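Local coordinates for cytochrome P450 268A2 Cyp268A2 (Mycobacterium marinum, PDB 6BLD), which binds haem as a member of the cytochrome P450 family and holds (3E,5E)-6,10-dimethylundeca-3,5,9-trien-2-one in a pocket, at residues I70-R75 and V362-G368. Coordinates in Å, arbitrary orientation, origin at the centre of the assembly. Residues are numbered along the deposited sequence.
With HEM (protoporphyrin IX containing Fe), chain B.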
loop_
_atom_site.group_PDB
_atom_site.type_symbol
_atom_site.label_atom_id
_atom_site.label_comp_id
_atom_site.label_asym_id
_atom_site.label_seq_id
_atom_site.Cartn_x
_atom_site.Cartn_y
_atom_site.Cartn_z
ATOM N N ILE A 70 3.061 14.439 9.037
ATOM C CA ILE A 70 2.303 13.282 8.570
ATOM C C ILE A 70 1.785 12.477 9.755
ATOM O O ILE A 70 0.639 12.010 9.757
ATOM C CB ILE A 70 3.172 12.427 7.628
ATOM C CG1 ILE A 70 3.323 13.123 6.273
ATOM C CG2 ILE A 70 2.599 11.022 7.467
ATOM C CD1 ILE A 70 4.260 12.418 5.329
ATOM N N VAL A 71 2.614 12.318 10.788
ATOM C CA VAL A 71 2.172 11.648 12.008
ATOM C C VAL A 71 1.066 12.450 12.685
ATOM O O VAL A 71 0.086 11.884 13.187
ATOM C CB VAL A 71 3.372 11.418 12.947
ATOM C CG1 VAL A 71 2.906 11.022 14.339
ATOM C CG2 VAL A 71 4.300 10.357 12.367
ATOM N N ALA A 72 1.195 13.780 12.694
ATOM C CA ALA A 72 0.183 14.621 13.328
ATOM C C ALA A 72 -1.178 14.454 12.662
ATOM O O ALA A 72 -2.199 14.320 13.346
ATOM C CB ALA A 72 0.620 16.086 13.293
ATOM N N VAL A 73 -1.212 14.455 11.328
ATOM C CA VAL A 73 -2.475 14.277 10.619
ATOM C C VAL A 73 -3.037 12.882 10.865
ATOM O O VAL A 73 -4.240 12.715 11.103
ATOM C CB VAL A 73 -2.287 14.559 9.115
ATOM C CG1 VAL A 73 -3.520 14.135 8.324
ATOM C CG2 VAL A 73 -1.978 16.032 8.885
ATOM N N SER A 74 -2.177 11.860 10.828
ATOM C CA SER A 74 -2.649 10.485 10.962
ATOM C C SER A 74 -3.251 10.224 12.337
ATOM O O SER A 74 -4.289 9.561 12.450
ATOM C CB SER A 74 -1.501 9.511 10.693
ATOM O OG SER A 74 -0.800 9.855 9.513
ATOM N N ARG A 75 -2.619 10.735 13.395
ATOM C CA ARG A 75 -3.074 10.434 14.746
ATOM C C ARG A 75 -4.211 11.336 15.205
ATOM O O ARG A 75 -4.961 10.948 16.107
ATOM C CB ARG A 75 -1.906 10.533 15.728
ATOM C CG ARG A 75 -0.721 9.668 15.348
ATOM C CD ARG A 75 0.295 9.588 16.471
ATOM N NE ARG A 75 1.177 8.435 16.316
ATOM C CZ ARG A 75 0.893 7.216 16.763
ATOM N NH1 ARG A 75 1.753 6.223 16.579
ATOM N NH2 ARG A 75 -0.252 6.988 17.393
ATOM N N VAL A 362 7.157 5.966 7.928
ATOM C CA VAL A 362 5.704 6.008 7.808
ATOM C C VAL A 362 5.272 5.176 6.608
ATOM O O VAL A 362 4.324 5.533 5.899
ATOM C CB VAL A 362 5.191 7.456 7.695
ATOM C CG1 VAL A 362 5.292 8.160 9.041
ATOM C CG2 VAL A 362 5.959 8.219 6.626
ATOM N N GLY A 363 5.962 4.058 6.374
ATOM C CA GLY A 363 5.562 3.169 5.295
ATOM C C GLY A 363 4.203 2.540 5.537
ATOM O O GLY A 363 3.420 2.346 4.603
ATOM N N PHE A 364 3.905 2.213 6.794
ATOM C CA PHE A 364 2.588 1.745 7.194
ATOM C C PHE A 364 1.672 2.890 7.614
ATOM O O PHE A 364 0.692 2.658 8.331
ATOM C CB PHE A 364 2.708 0.725 8.329
ATOM C CG PHE A 364 3.425 -0.540 7.937
ATOM C CD1 PHE A 364 2.862 -1.421 7.029
ATOM C CD2 PHE A 364 4.660 -0.850 8.486
ATOM C CE1 PHE A 364 3.520 -2.586 6.672
ATOM C CE2 PHE A 364 5.321 -2.012 8.134
ATOM C CZ PHE A 364 4.750 -2.881 7.224
ATOM N N GLY A 365 1.973 4.113 7.184
ATOM C CA GLY A 365 1.216 5.279 7.584
ATOM C C GLY A 365 1.819 5.971 8.793
ATOM O O GLY A 365 2.780 5.508 9.412
ATOM N N GLY A 366 1.232 7.114 9.135
ATOM C CA GLY A 366 1.698 7.881 10.270
ATOM C C GLY A 366 1.272 7.364 11.622
ATOM O O GLY A 366 1.581 7.993 12.639
ATOM N N GLY A 367 0.573 6.236 11.670
ATOM C CA GLY A 367 0.117 5.666 12.920
ATOM C C GLY A 367 -1.246 6.190 13.336
ATOM O O GLY A 367 -1.740 7.203 12.846
ATOM N N GLY A 368 -1.871 5.460 14.263
ATOM C CA GLY A 368 -3.131 5.866 14.851
ATOM C C GLY A 368 -4.254 4.901 14.503
ATOM O O GLY A 368 -4.048 3.678 14.450
HETATM C CHA HEM B . -3.939 0.237 5.951
HETATM C CHB HEM B . -4.321 -4.508 4.999
HETATM C CHC HEM B . 0.406 -4.667 3.894
HETATM C CHD HEM B . 0.503 0.195 4.015
HETATM C C1A HEM B . -4.458 -1.032 5.802
HETATM C C2A HEM B . -5.828 -1.436 6.049
HETATM C C3A HEM B . -5.932 -2.741 5.790
HETATM C C4A HEM B . -4.633 -3.218 5.361
HETATM C CMA HEM B . -7.213 -3.594 5.921
HETATM C CAA HEM B . -6.965 -0.515 6.542
HETATM C CBA HEM B . -6.863 -0.387 8.059
HETATM C CGA HEM B . -7.836 0.648 8.559
HETATM O O1A HEM B . -8.141 0.644 9.780
HETATM O O2A HEM B . -8.312 1.474 7.737
HETATM C C1B HEM B . -3.066 -4.980 4.681
HETATM C C2B HEM B . -2.706 -6.369 4.512
HETATM C C3B HEM B . -1.410 -6.438 4.213
HETATM C C4B HEM B . -0.885 -5.078 4.171
HETATM C CMB HEM B . -3.653 -7.580 4.661
HETATM C CAB HEM B . -0.686 -7.782 3.963
HETATM C CBB HEM B . 0.630 -7.873 3.776
HETATM C C1C HEM B . 0.851 -3.359 3.836
HETATM C C2C HEM B . 2.209 -2.923 3.563
HETATM C C3C HEM B . 2.222 -1.576 3.590
HETATM C C4C HEM B . 0.885 -1.124 3.895
HETATM C CMC HEM B . 3.379 -3.894 3.277
HETATM C CAC HEM B . 3.389 -0.581 3.381
HETATM C CBC HEM B . 4.674 -0.943 3.336
HETATM C C1D HEM B . -0.678 0.642 4.565
HETATM C C2D HEM B . -1.033 2.020 4.832
HETATM C C3D HEM B . -2.259 2.037 5.365
HETATM C C4D HEM B . -2.726 0.665 5.458
HETATM C CMD HEM B . -0.136 3.244 4.540
HETATM C CAD HEM B . -3.043 3.292 5.813
HETATM C CBD HEM B . -2.520 3.748 7.173
HETATM C CGD HEM B . -3.220 5.004 7.624
HETATM O O1D HEM B . -2.856 5.534 8.707
HETATM O O2D HEM B . -4.135 5.480 6.906
HETATM N NA HEM B . -3.757 -2.148 5.381
HETATM N NB HEM B . -1.932 -4.220 4.465
HETATM N NC HEM B . 0.074 -2.233 4.035
HETATM N ND HEM B . -1.733 -0.155 4.960
HETATM FE FE HEM B . -1.758 -2.204 4.935
HETATM O O HOH W 1 -1.306 7.634 7.728
HETATM O O HOH W 2 3.546 7.253 14.446
#
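The glycine-rich haem-binding loop of the P450 fold, just ahead of Cys372, here runs close against the last turns of helix 67-75. Glycine makes the close fit possible: the CA atoms of Val71 and Gly366 are 4.2 Å apart, and a CB on Gly366 would collide with Ser74 OG and Ile70 O. Gly365, Gly367 and Gly368 have backbone angles that themselves call for glycine, and a CB on Gly365 would also strike the haem.

Apolar packing closes one end, where branched side chains fill the gap: Val362 CG1 lies 4.2 Å from Ile70 CG2 and 4.1 Å from Val71 CG2. Tyr336 touches both Ile70 and Val362.

The clear polar links across the interface run through water. Ser74, small enough for this tight place, donates from OG to Ile70 O (2.6 Å) within its own helix and accepts from water 1 (2.9 Å). Water 1 also accepts from Gly366 N (2.9 Å) and donates to O1D of a HEM propionate (water 1 to HEM O1D, 2.8 Å). Water 2 joins Arg75 NH1 (3.0 Å) to Gly366 O (2.8 Å), while the long Arg75 side chain lays one face of its flat guanidinium over Gly367 CA and Gly368 N.

Bare backbone thus gives closeness, and two separate waters supply the polar matching, one of them extending the link to a haem propionate.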